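Local coordinates for CMP/dCMP-type deaminase domain-containing protein (PDB 7DRY) that probably deaminates a pyrimidine intermediate of riboflavin biosynthesis, as a zinc-dependent Rib2 deaminase of the cytidine deaminase fold, at residues I31-K36 with D45-T50; C102-S107 with T139-S144. All coordinates share one frame; numbering follows the deposited sequence.

Interaction 1: residues I31-K36 with D45-T50; sequences ILVSRK and DRIVST
Strands 31-36 and 46-50 run antiparallel, their axes 152° apart, with Ile-31 facing Thr-50 and Ser-34 facing Arg-46. Ser-34 and Arg-46 exchange two backbone hydrogen bonds, and Leu-32 N donates to Ser-49 O. Between these pairs the register slips by one residue: Val-48 N gives a bond of 2.8 Å to Leu-32 O, while Ser-49 N adds a weak one of 3.3 Å to that same Leu-32 O. Val-48 and Ser-49 both face Leu-32, a classic beta bulge, and the CB of Val-48 points toward strand 31-36. Its CG1 meets Leu-32 CD2 at 3.8 Å, and its CG2, anti to the carbonyl carbon, lies against Ser-34 CB. The two strands form the first beta hairpin of the cytidine deaminase fold, after helix 5-16, with 46-52 at one edge of the sheet in this chain and 29-36 bonded on its other side to strand 91-97. On the face of Ile-31 and Val-33, Ile-47 reaches across obliquely, its CD1 touching Ile-31 CG2 and Val-33 CG2, each at 3.9 Å. Nearer the turn, Arg-35 and Asp-45 lie side by side in a two-pronged salt bridge: NE reaches OD1 at 3.0 Å and NH2 reaches OD2 at 2.8 Å. Both oxygens are met on their syn side and lie near the guanidinium plane, but the carboxylate is turned 31° from it. Tyr-8 of helix 5-16 also bonds Asp-45 OD2, and a water joins Asp-45 OD1 to Lys-36 N. On the face of Leu-32, Ser-34 OG bonds Arg-91 and Ser-49 OG bonds Cys-66 O of helix 62-73.

Interaction 2: residues C102-S107 with T139-S144; sequences CGKRLS and TFVGGS. With ZN (zinc ion), chain B; SO4 (sulfate ion), chain C.
Leu-106 makes apolar contacts with both Phe-140 and Val-141, joining the two loops. Its CD1 sits 4.0 Å from Phe-140 CB and lies at the edge of that ring, near its plane, with the two side chains crossing at about a right angle. Val-141 slides past Leu-106 in the opposite direction, CG1 against CG at 4.0 Å. Deeper in, Thr-139 CG2 packs on Cys-102 CB at 3.8 Å. Among polar bonds, Thr-139 OG1 accepts from Val-141 N, an ST turn that shapes its own loop. A sulfate, probably from the crystallisation liquor, is held by Arg-105 to Ser-107: its O3 receives Arg-105 NE at 2.9 Å, Ser-107 N and Ser-107 OG, while Leu-106 N donates to O4. His-61 and Asn-59 also bond this sulfate. Metal coordination involves Cys-102, whose SG, set between the backbone N and the carbonyl carbon (chi1 63°), binds the zinc ion at 2.2 Å; His-61, Cys-112 and a water complete the site, the signature of a zinc-dependent deaminase. The contact thus brings the loop after strand 91-97, which leads into helix 112-117, against the loop between strand 127-132 and helix 145-152, beside the zinc site.

How the interactions relate
From the N terminus, helix 5-16 leads to strand 29-36, and interaction 1 closes the short hairpin loop that returns the chain as strand 46-52. Helix 62-73 and strand 91-97 follow before 102-107 opens interaction 2. Its longer loop, holding helix 112-117 and strand 127-132, closes at 139-144. The two contacts therefore come in series, neither nesting nor crossing. They lie on opposite sides of the chain's centre: the centres of interactions 1 and 2 are about 26 Å apart, and their nearest atoms about 13 Å. Interaction 1 builds one margin of the sheet, whereas interaction 2 joins two surface loops beside the metal site.

Interaction 1: residues I31-K36 with D45-T50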
ATOM      1  N   ILE A  31       0.079  -5.817  -0.895  1.00  8.54           N
ATOM      2  CA  ILE A  31       0.354  -6.923  -1.811  1.00  8.82           C
ATOM      3  C   ILE A  31       0.404  -6.356  -3.219  1.00 10.35           C
ATOM      4  O   ILE A  31      -0.531  -5.672  -3.647  1.00 10.08           O
ATOM      5  CB  ILE A  31      -0.719  -8.023  -1.723  1.00  8.59           C
ATOM      6  CG1 ILE A  31      -0.690  -8.684  -0.340  1.00  9.32           C
ATOM      7  CG2 ILE A  31      -0.482  -9.089  -2.803  1.00 10.50           C
ATOM      8  CD1 ILE A  31      -1.870  -9.624  -0.067  1.00 11.23           C
ATOM      9  N   LEU A  32       1.489  -6.630  -3.928  1.00  8.58           N
ATOM     10  CA  LEU A  32       1.672  -6.174  -5.300  1.00  8.98           C
ATOM     11  C   LEU A  32       1.402  -7.344  -6.239  1.00  9.22           C
ATOM     12  O   LEU A  32       1.964  -8.431  -6.055  1.00 10.26           O
ATOM     13  CB  LEU A  32       3.097  -5.656  -5.482  1.00  9.55           C
ATOM     14  CG  LEU A  32       3.434  -5.085  -6.863  1.00  9.80           C
ATOM     15  CD1 LEU A  32       2.558  -3.869  -7.167  1.00 12.18           C
ATOM     16  CD2 LEU A  32       4.908  -4.725  -6.906  1.00 13.49           C
ATOM     17  N   VAL A  33       0.516  -7.133  -7.220  1.00  9.36           N
ATOM     18  CA  VAL A  33      -0.003  -8.191  -8.084  1.00 12.27           C
ATOM     19  C   VAL A  33       0.258  -7.821  -9.540  1.00 11.11           C
ATOM     20  O   VAL A  33       0.137  -6.651  -9.921  1.00 10.82           O
ATOM     21  CB  VAL A  33      -1.522  -8.344  -7.849  1.00 13.01           C
ATOM     22  CG1 VAL A  33      -2.132  -9.396  -8.770  1.00 18.48           C
ATOM     23  CG2 VAL A  33      -1.803  -8.679  -6.376  1.00 15.12           C
ATOM     24  N   SER A  34       0.597  -8.820 -10.359  1.00  9.11           N
ATOM     25  CA  SER A  34       0.618  -8.684 -11.817  1.00 11.19           C
ATOM     26  C   SER A  34      -0.659  -9.301 -12.375  1.00 10.98           C
ATOM     27  O   SER A  34      -0.939 -10.484 -12.142  1.00 12.85           O
ATOM     28  CB  SER A  34       1.836  -9.367 -12.439  1.00 10.29           C
ATOM     29  OG  SER A  34       1.704  -9.445 -13.856  1.00 13.37           O
ATOM     30  N   ARG A  35      -1.423  -8.503 -13.112  1.00 11.52           N
ATOM     31  CA  ARG A  35      -2.761  -8.866 -13.557  1.00 12.27           C
ATOM     32  C   ARG A  35      -2.878  -8.622 -15.056  1.00 13.95           C
ATOM     33  O   ARG A  35      -2.388  -7.612 -15.572  1.00 13.50           O
ATOM     34  CB  ARG A  35      -3.788  -7.997 -12.807  1.00 13.35           C
ATOM     35  CG  ARG A  35      -5.216  -8.113 -13.295  1.00 14.15           C
ATOM     36  CD  ARG A  35      -6.162  -7.501 -12.268  1.00 16.45           C
ATOM     37  NE  ARG A  35      -6.166  -8.276 -11.033  1.00 12.84           N
ATOM     38  CZ  ARG A  35      -6.501  -7.786  -9.842  1.00 14.51           C
ATOM     39  NH1 ARG A  35      -6.872  -6.514  -9.718  1.00 14.75           N
ATOM     40  NH2 ARG A  35      -6.464  -8.571  -8.774  1.00 14.36           N
ATOM     41  N   LYS A  36      -3.551  -9.530 -15.757  1.00 14.28           N
ATOM     42  CA  LYS A  36      -3.803  -9.308 -17.174  1.00 15.60           C
ATOM     43  C   LYS A  36      -4.670  -8.068 -17.360  1.00 15.80           C
ATOM     44  O   LYS A  36      -5.618  -7.836 -16.609  1.00 15.55           O
ATOM     45  CB  LYS A  36      -4.513 -10.520 -17.791  1.00 19.19           C
ATOM     46  CG  LYS A  36      -3.627 -11.741 -17.963  1.00 28.67           C
ATOM     47  CD  LYS A  36      -2.502 -11.482 -18.955  1.00 37.14           C
ATOM     48  CE  LYS A  36      -3.026 -11.236 -20.357  1.00 34.24           C
ATOM     49  NZ  LYS A  36      -3.114 -12.473 -21.188  1.00 39.40           N
ATOM     50  N   ASP A  45      -3.825 -13.908 -11.938  1.00 19.03           N
ATOM     51  CA  ASP A  45      -3.033 -12.985 -11.135  1.00 16.18           C
ATOM     52  C   ASP A  45      -1.761 -13.683 -10.667  1.00 15.22           C
ATOM     53  O   ASP A  45      -1.765 -14.879 -10.366  1.00 16.69           O
ATOM     54  CB  ASP A  45      -3.813 -12.565  -9.885  1.00 14.46           C
ATOM     55  CG  ASP A  45      -4.869 -11.501 -10.146  1.00 17.64           C
ATOM     56  OD1 ASP A  45      -5.018 -11.010 -11.283  1.00 16.01           O
ATOM     57  OD2 ASP A  45      -5.565 -11.150  -9.162  1.00 17.33           O
ATOM     58  N   ARG A  46      -0.671 -12.930 -10.594  1.00 13.01           N
ATOM     59  CA  ARG A  46       0.582 -13.416 -10.029  1.00 12.20           C
ATOM     60  C   ARG A  46       1.015 -12.466  -8.926  1.00 13.67           C
ATOM     61  O   ARG A  46       1.033 -11.249  -9.126  1.00 14.45           O
ATOM     62  CB  ARG A  46       1.673 -13.472 -11.102  1.00 16.49           C
ATOM     63  CG  ARG A  46       1.325 -14.372 -12.291  1.00 19.18           C
ATOM     64  CD  ARG A  46       2.201 -14.065 -13.506  1.00 25.61           C
ATOM     65  NE  ARG A  46       1.861 -14.895 -14.659  1.00 35.18           N
ATOM     66  CZ  ARG A  46       2.346 -14.701 -15.881  1.00 37.51           C
ATOM     67  NH1 ARG A  46       3.192 -13.705 -16.107  1.00 40.23           N
ATOM     68  NH2 ARG A  46       1.985 -15.499 -16.875  1.00 41.45           N
ATOM     69  N   ILE A  47       1.360 -13.014  -7.763  1.00 14.15           N
ATOM     70  CA  ILE A  47       1.893 -12.174  -6.697  1.00 12.19           C
ATOM     71  C   ILE A  47       3.318 -11.772  -7.043  1.00 12.08           C
ATOM     72  O   ILE A  47       4.141 -12.612  -7.426  1.00 15.24           O
ATOM     73  CB  ILE A  47       1.829 -12.885  -5.338  1.00 17.95           C
ATOM     74  CG1 ILE A  47       0.405 -13.340  -5.041  1.00 21.22           C
ATOM     75  CG2 ILE A  47       2.325 -11.950  -4.232  1.00 19.41           C
ATOM     76  CD1 ILE A  47      -0.610 -12.226  -5.122  1.00 20.86           C
ATOM     77  N   VAL A  48       3.599 -10.478  -6.942  1.00  9.96           N
ATOM     78  CA  VAL A  48       4.914  -9.931  -7.231  1.00  9.59           C
ATOM     79  C   VAL A  48       5.687  -9.628  -5.954  1.00  8.83           C
ATOM     80  O   VAL A  48       6.892  -9.875  -5.880  1.00  9.72           O
ATOM     81  CB  VAL A  48       4.771  -8.677  -8.124  1.00  9.69           C
ATOM     82  CG1 VAL A  48       6.139  -8.020  -8.378  1.00 12.15           C
ATOM     83  CG2 VAL A  48       4.105  -9.042  -9.439  1.00 12.55           C
ATOM     84  N   SER A  49       5.022  -9.079  -4.941  1.00  8.90           N
ATOM     85  CA  SER A  49       5.678  -8.852  -3.658  1.00  8.93           C
ATOM     86  C   SER A  49       4.617  -8.626  -2.593  1.00  9.03           C
ATOM     87  O   SER A  49       3.439  -8.433  -2.894  1.00 10.23           O
ATOM     88  CB  SER A  49       6.633  -7.663  -3.734  1.00  9.00           C
ATOM     89  OG  SER A  49       7.475  -7.641  -2.585  1.00  9.59           O
ATOM     90  N   THR A  50       5.059  -8.657  -1.330  1.00  7.73           N
ATOM     91  CA  THR A  50       4.210  -8.322  -0.188  1.00  8.89           C
ATOM     92  C   THR A  50       5.037  -7.519   0.805  1.00  8.68           C
ATOM     93  O   THR A  50       6.267  -7.563   0.781  1.00  9.90           O
ATOM     94  CB  THR A  50       3.656  -9.567   0.543  1.00  8.43           C
ATOM     95  OG1 THR A  50       4.714 -10.221   1.270  1.00  9.69           O
ATOM     96  CG2 THR A  50       3.031 -10.562  -0.431  1.00  9.32           C
TER
HETATM   97  O   HOH W   1      -4.997 -11.545 -14.070  1.00 18.85           O

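Interaction 2: residues C102-S107 with T139-S144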
ATOM      1  N   CYS A 102       0.246   7.105   1.791  1.00 13.00           N
ATOM      2  CA  CYS A 102       0.486   8.441   2.310  1.00 14.41           C
ATOM      3  C   CYS A 102       1.158   9.336   1.274  1.00 16.33           C
ATOM      4  O   CYS A 102       1.958   8.889   0.439  1.00 16.26           O
ATOM      5  CB  CYS A 102       1.319   8.400   3.595  1.00 15.75           C
ATOM      6  SG  CYS A 102       3.025   7.728   3.443  1.00 14.49           S
ATOM      7  N   GLY A 103       0.818  10.619   1.342  1.00 16.22           N
ATOM      8  CA  GLY A 103       1.453  11.610   0.498  1.00 19.31           C
ATOM      9  C   GLY A 103       2.310  12.575   1.285  1.00 19.22           C
ATOM     10  O   GLY A 103       2.981  13.442   0.714  1.00 21.68           O
ATOM     11  N   LYS A 104       2.284  12.427   2.609  1.00 19.90           N
ATOM     12  CA  LYS A 104       3.051  13.236   3.540  1.00 22.97           C
ATOM     13  C   LYS A 104       3.340  12.357   4.746  1.00 21.03           C
ATOM     14  O   LYS A 104       2.505  11.532   5.128  1.00 21.35           O
ATOM     15  CB  LYS A 104       2.249  14.470   3.972  1.00 27.45           C
ATOM     16  CG  LYS A 104       3.011  15.431   4.864  1.00 42.99           C
ATOM     17  CD  LYS A 104       2.513  16.860   4.694  1.00 53.60           C
ATOM     18  CE  LYS A 104       2.923  17.731   5.870  1.00 59.71           C
ATOM     19  NZ  LYS A 104       1.825  17.859   6.869  1.00 59.34           N
ATOM     20  N   ARG A 105       4.525  12.516   5.330  1.00 21.85           N
ATOM     21  CA  ARG A 105       4.905  11.757   6.513  1.00 21.54           C
ATOM     22  C   ARG A 105       5.431  12.702   7.579  1.00 25.43           C
ATOM     23  O   ARG A 105       5.981  13.762   7.271  1.00 29.02           O
ATOM     24  CB  ARG A 105       5.955  10.680   6.184  1.00 24.51           C
ATOM     25  CG  ARG A 105       5.385   9.530   5.382  1.00 22.18           C
ATOM     26  CD  ARG A 105       6.404   8.413   5.149  1.00 22.17           C
ATOM     27  NE  ARG A 105       6.874   7.844   6.408  1.00 21.78           N
ATOM     28  CZ  ARG A 105       7.597   6.734   6.505  1.00 18.02           C
ATOM     29  NH1 ARG A 105       7.983   6.307   7.704  1.00 21.85           N
ATOM     30  NH2 ARG A 105       7.941   6.058   5.416  1.00 16.51           N
ATOM     31  N   LEU A 106       5.247  12.309   8.844  1.00 26.15           N
ATOM     32  CA  LEU A 106       5.749  13.122   9.948  1.00 28.28           C
ATOM     33  C   LEU A 106       7.266  13.071  10.019  1.00 27.36           C
ATOM     34  O   LEU A 106       7.917  14.080  10.316  1.00 32.37           O
ATOM     35  CB  LEU A 106       5.135  12.656  11.266  1.00 30.55           C
ATOM     36  CG  LEU A 106       3.720  13.183  11.481  1.00 34.22           C
ATOM     37  CD1 LEU A 106       3.095  12.592  12.730  1.00 35.05           C
ATOM     38  CD2 LEU A 106       3.769  14.689  11.561  1.00 41.10           C
ATOM     39  N   SER A 107       7.844  11.904   9.766  1.00 29.84           N
ATOM     40  CA  SER A 107       9.282  11.779   9.635  1.00 31.79           C
ATOM     41  C   SER A 107       9.734  12.395   8.313  1.00 32.26           C
ATOM     42  O   SER A 107       8.928  12.844   7.492  1.00 34.83           O
ATOM     43  CB  SER A 107       9.680  10.310   9.739  1.00 30.58           C
ATOM     44  OG  SER A 107       9.227   9.589   8.605  1.00 29.21           O
ATOM     45  N   THR A 139      -0.907   7.352   8.655  1.00 18.05           N
ATOM     46  CA  THR A 139      -0.146   8.385   9.341  1.00 19.33           C
ATOM     47  C   THR A 139      -1.126   9.189  10.174  1.00 20.65           C
ATOM     48  O   THR A 139      -2.339   9.128   9.965  1.00 22.68           O
ATOM     49  CB  THR A 139       0.484   9.390   8.370  1.00 23.05           C
ATOM     50  OG1 THR A 139      -0.558  10.095   7.682  1.00 25.93           O
ATOM     51  CG2 THR A 139       1.420   8.726   7.376  1.00 21.49           C
ATOM     52  N   PHE A 140      -0.585   9.967  11.109  1.00 21.76           N
ATOM     53  CA  PHE A 140      -1.437  10.871  11.865  1.00 23.35           C
ATOM     54  C   PHE A 140      -1.870  12.085  11.054  1.00 26.36           C
ATOM     55  O   PHE A 140      -2.776  12.802  11.489  1.00 30.54           O
ATOM     56  CB  PHE A 140      -0.720  11.338  13.134  1.00 24.15           C
ATOM     57  CG  PHE A 140      -0.595  10.277  14.196  1.00 23.01           C
ATOM     58  CD1 PHE A 140      -1.717   9.792  14.855  1.00 24.07           C
ATOM     59  CD2 PHE A 140       0.648   9.784  14.553  1.00 22.29           C
ATOM     60  CE1 PHE A 140      -1.594   8.827  15.848  1.00 22.17           C
ATOM     61  CE2 PHE A 140       0.778   8.809  15.534  1.00 22.58           C
ATOM     62  CZ  PHE A 140      -0.343   8.336  16.189  1.00 23.77           C
ATOM     63  N   VAL A 141      -1.260  12.339   9.893  1.00 27.35           N
ATOM     64  CA  VAL A 141      -1.583  13.567   9.171  1.00 30.41           C
ATOM     65  C   VAL A 141      -3.004  13.510   8.617  1.00 34.77           C
ATOM     66  O   VAL A 141      -3.703  14.528   8.565  1.00 43.96           O
ATOM     67  CB  VAL A 141      -0.524  13.900   8.097  1.00 39.09           C
ATOM     68  CG1 VAL A 141       0.881  13.891   8.702  1.00 42.39           C
ATOM     69  CG2 VAL A 141      -0.636  13.004   6.862  1.00 41.60           C
ATOM     70  N   GLY A 142      -3.464  12.323   8.228  1.00 34.26           N
ATOM     71  CA  GLY A 142      -4.799  12.178   7.676  1.00 38.90           C
ATOM     72  C   GLY A 142      -4.931  12.859   6.323  1.00 36.30           C
ATOM     73  O   GLY A 142      -3.978  13.392   5.757  1.00 37.12           O
ATOM     74  N   GLY A 143      -6.147  12.821   5.795  1.00 35.10           N
ATOM     75  CA  GLY A 143      -6.467  13.536   4.576  1.00 35.66           C
ATOM     76  C   GLY A 143      -6.439  12.674   3.328  1.00 35.00           C
ATOM     77  O   GLY A 143      -6.448  11.442   3.366  1.00 39.50           O
ATOM     78  N   SER A 144      -6.399  13.365   2.186  1.00 36.80           N
ATOM     79  CA  SER A 144      -6.531  12.738   0.877  1.00 35.72           C
ATOM     80  C   SER A 144      -5.407  13.122  -0.077  1.00 31.46           C
ATOM     81  O   SER A 144      -5.530  12.885  -1.286  1.00 31.68           O
ATOM     82  CB  SER A 144      -7.885  13.111   0.257  1.00 45.33           C
ATOM     83  OG  SER A 144      -7.948  12.747  -1.111  1.00 53.14           O
TER
HETATM   84 ZN    ZN B 300       3.072   5.523   3.689  1.00 14.13          ZN
HETATM   85  S   SO4 C 301       5.525   8.707   9.891  1.00 19.78           S
HETATM   86  O1  SO4 C 301       4.981   7.406   9.474  1.00 22.19           O
HETATM   87  O2  SO4 C 301       5.951   8.584  11.281  1.00 26.40           O
HETATM   88  O3  SO4 C 301       6.671   9.042   9.066  1.00 23.28           O
HETATM   89  O4  SO4 C 301       4.443   9.662   9.722  1.00 23.65           O
HETATM   90  O   HOH W   2       0.731   4.891   4.406  1.00 16.83           O